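Local coordinates for dihydrodipicolinate reductase N-terminus domain-containing protein (Mycobacterium smegmatis, PDB 6IAQ) that probably catalyses the NADP-dependent reductive amination of ketones to amines, as an amine dehydrogenase built on a Rossmann-type cofactor domain, at residues A[171-176]-A[300-305]. Sequence-based numbering, arbitrary orientation.
With NAP (NADP nicotinamide-adenine-dinucleotide phosphate), chain F.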
# COMPACT_ATOMS: atom_id res chain seq x y z
N ASP A 171 -18.03 10.43 -17.38
CA ASP A 171 -18.66 11.73 -17.04
C ASP A 171 -18.02 12.34 -15.79
O ASP A 171 -18.41 13.44 -15.43
CB ASP A 171 -20.18 11.58 -16.91
CG ASP A 171 -20.87 11.77 -18.27
OD1 ASP A 171 -20.15 11.89 -19.29
OD2 ASP A 171 -22.11 11.77 -18.29
N ASP A 172 -17.06 11.67 -15.15
CA ASP A 172 -16.24 12.28 -14.07
C ASP A 172 -15.10 13.11 -14.68
O ASP A 172 -14.45 13.82 -13.91
CB ASP A 172 -15.64 11.23 -13.12
CG ASP A 172 -16.61 10.67 -12.09
OD1 ASP A 172 -17.71 11.25 -11.91
OD2 ASP A 172 -16.24 9.67 -11.44
N PHE A 173 -14.85 13.00 -15.99
CA PHE A 173 -13.66 13.57 -16.67
C PHE A 173 -14.11 14.40 -17.88
O PHE A 173 -15.33 14.52 -18.12
CB PHE A 173 -12.70 12.44 -17.07
CG PHE A 173 -12.38 11.55 -15.90
CD1 PHE A 173 -11.53 12.00 -14.89
CD2 PHE A 173 -12.97 10.31 -15.77
CE1 PHE A 173 -11.26 11.20 -13.79
CE2 PHE A 173 -12.70 9.51 -14.67
CZ PHE A 173 -11.86 9.96 -13.68
N GLY A 174 -13.14 14.98 -18.60
CA GLY A 174 -13.42 15.98 -19.63
C GLY A 174 -13.49 15.40 -21.04
O GLY A 174 -13.31 14.20 -21.25
N PRO A 175 -13.75 16.28 -22.04
CA PRO A 175 -13.92 15.86 -23.43
C PRO A 175 -12.75 15.08 -24.05
O PRO A 175 -13.00 14.22 -24.93
CB PRO A 175 -14.06 17.19 -24.20
CG PRO A 175 -14.56 18.16 -23.17
CD PRO A 175 -13.95 17.72 -21.86
N GLU A 176 -11.51 15.37 -23.64
CA GLU A 176 -10.33 14.67 -24.22
C GLU A 176 -10.54 13.17 -23.99
O GLU A 176 -10.35 12.39 -24.93
CB GLU A 176 -9.02 15.18 -23.60
CG GLU A 176 -7.81 14.35 -24.00
CD GLU A 176 -7.36 14.50 -25.45
OE1 GLU A 176 -7.69 15.53 -26.03
OE2 GLU A 176 -6.75 13.58 -25.99
N VAL A 300 -14.69 3.59 -5.07
CA VAL A 300 -13.38 4.29 -4.96
C VAL A 300 -13.50 5.66 -5.63
O VAL A 300 -14.10 5.78 -6.70
CB VAL A 300 -12.27 3.42 -5.57
CG1 VAL A 300 -12.49 3.14 -7.05
CG2 VAL A 300 -10.91 4.02 -5.31
N PRO A 301 -13.03 6.74 -4.97
CA PRO A 301 -13.10 8.10 -5.53
C PRO A 301 -12.03 8.37 -6.60
O PRO A 301 -11.07 9.06 -6.32
CB PRO A 301 -12.91 8.99 -4.31
CG PRO A 301 -12.04 8.16 -3.40
CD PRO A 301 -12.54 6.74 -3.58
N THR A 302 -12.22 7.80 -7.80
CA THR A 302 -11.23 7.85 -8.90
C THR A 302 -10.91 9.31 -9.24
O THR A 302 -9.77 9.67 -9.33
CB THR A 302 -11.73 7.08 -10.12
OG1 THR A 302 -12.19 5.80 -9.68
CG2 THR A 302 -10.69 6.94 -11.22
N GLN A 303 -11.93 10.13 -9.46
CA GLN A 303 -11.76 11.54 -9.88
C GLN A 303 -10.92 12.29 -8.84
O GLN A 303 -9.96 12.94 -9.20
CB GLN A 303 -13.13 12.20 -10.06
CG GLN A 303 -13.04 13.59 -10.67
CD GLN A 303 -14.27 14.41 -10.36
OE1 GLN A 303 -14.48 14.82 -9.22
NE2 GLN A 303 -15.08 14.66 -11.36
N THR A 304 -11.28 12.24 -7.57
CA THR A 304 -10.58 13.05 -6.56
C THR A 304 -9.15 12.54 -6.43
O THR A 304 -8.24 13.40 -6.38
CB THR A 304 -11.30 13.07 -5.21
OG1 THR A 304 -12.66 13.44 -5.40
CG2 THR A 304 -10.65 14.01 -4.22
N THR A 305 -8.92 11.22 -6.36
CA THR A 305 -7.58 10.65 -6.08
C THR A 305 -6.71 10.72 -7.35
O THR A 305 -5.47 10.61 -7.23
CB THR A 305 -7.63 9.24 -5.48
OG1 THR A 305 -8.24 8.34 -6.42
CG2 THR A 305 -8.37 9.20 -4.15
PA NAP F . -10.24 17.79 -20.48
O1A NAP F . -11.21 18.37 -19.57
O2A NAP F . -10.53 17.52 -21.99
O5B NAP F . -8.90 18.72 -20.38
C5B NAP F . -7.84 18.67 -21.33
C4B NAP F . -7.19 20.04 -21.39
O4B NAP F . -6.07 20.05 -22.27
C3B NAP F . -8.12 21.19 -21.88
O3B NAP F . -7.98 22.22 -20.87
C2B NAP F . -7.54 21.70 -23.19
O2B NAP F . -7.59 23.13 -23.34
C1B NAP F . -6.10 21.35 -22.95
N9A NAP F . -5.24 21.20 -24.12
C8A NAP F . -5.35 20.36 -25.17
N7A NAP F . -4.27 20.52 -25.95
C5A NAP F . -3.44 21.40 -25.34
C6A NAP F . -2.11 22.01 -25.58
N6A NAP F . -1.41 21.71 -26.66
N1A NAP F . -1.64 22.89 -24.69
C2A NAP F . -2.30 23.23 -23.56
N3A NAP F . -3.51 22.72 -23.25
C4A NAP F . -4.09 21.86 -24.13
O3 NAP F . -9.69 16.34 -19.94
PN NAP F . -9.37 15.96 -18.36
O1N NAP F . -10.48 15.18 -17.72
O2N NAP F . -8.86 17.15 -17.63
O5D NAP F . -8.20 14.96 -18.78
C5D NAP F . -6.93 15.33 -19.32
C4D NAP F . -6.01 14.17 -19.59
O4D NAP F . -5.68 13.57 -18.29
C3D NAP F . -6.64 13.15 -20.49
O3D NAP F . -5.74 12.64 -21.45
C2D NAP F . -7.05 12.04 -19.50
O2D NAP F . -7.14 10.79 -20.19
C1D NAP F . -5.94 12.17 -18.42
N1N NAP F . -6.37 11.64 -17.12
C2N NAP F . -5.58 10.77 -16.52
C3N NAP F . -5.98 10.19 -15.32
C7N NAP F . -5.08 9.23 -14.58
O7N NAP F . -5.59 8.66 -13.62
N7N NAP F . -3.79 9.06 -14.93
C4N NAP F . -7.20 10.56 -14.77
C5N NAP F . -8.02 11.48 -15.42
C6N NAP F . -7.55 12.00 -16.60
P2B NAP F . -8.96 23.94 -23.41
O1X NAP F . -9.63 23.87 -22.06
O2X NAP F . -8.54 25.40 -23.57
O3X NAP F . -9.60 23.23 -24.60
O HOH W 1 -14.72 9.20 -9.06
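Gln-303 reaches from the first turn of its helix to the backbone of Asp-172, and the pair illustrates how one directed bond can tie a cofactor-binding loop to a distant part of the chain. NE2 of Gln-303 gives its hydrogen to O of Asp-172 at 2.8 Å, almost straight (176°), on a lone pair in the carbonyl plane and within the amide's own plane. With CG anti to the backbone N (chi1 -172°) and the chain extended beyond it, the amide of Gln-303 is carried out to O of Asp-172; nearer the backbone, CB of Gln-303 lies 4.1 Å from CB of Asp-172.

The tight part is the ring of Phe-173. Its CE1 lies 4.0 Å from CA of Gln-303, CG2 of Thr-302 meets its edge at CZ, and CB of Asp-172 rests over one face, near the rim. The same CE1 is 3.6 Å from C5N of the nicotinamide, so the ring is wedged between helix and cofactor. The carboxylate of Asp-172, on a partly exposed residue, is the looser side: a water donates to its OD2 and accepts from the backbone N of Gln-303 (3.0 Å), bridging the carboxylate to the helix start.

Beyond the ring, N of Gly-174 and N of Glu-176 bind the NADP phosphate oxygens O1N (2.8 Å) and O2A (2.9 Å), the latter bond at the start of helix 175-180. Met-18 of helix 17-28, in the Rossmann domain, packs on both Phe-173 and Gln-303, while the 171-176 segment links strand 158-169 of the mixed sheet to helix 175-180 and faces the beginning of helix 302-312.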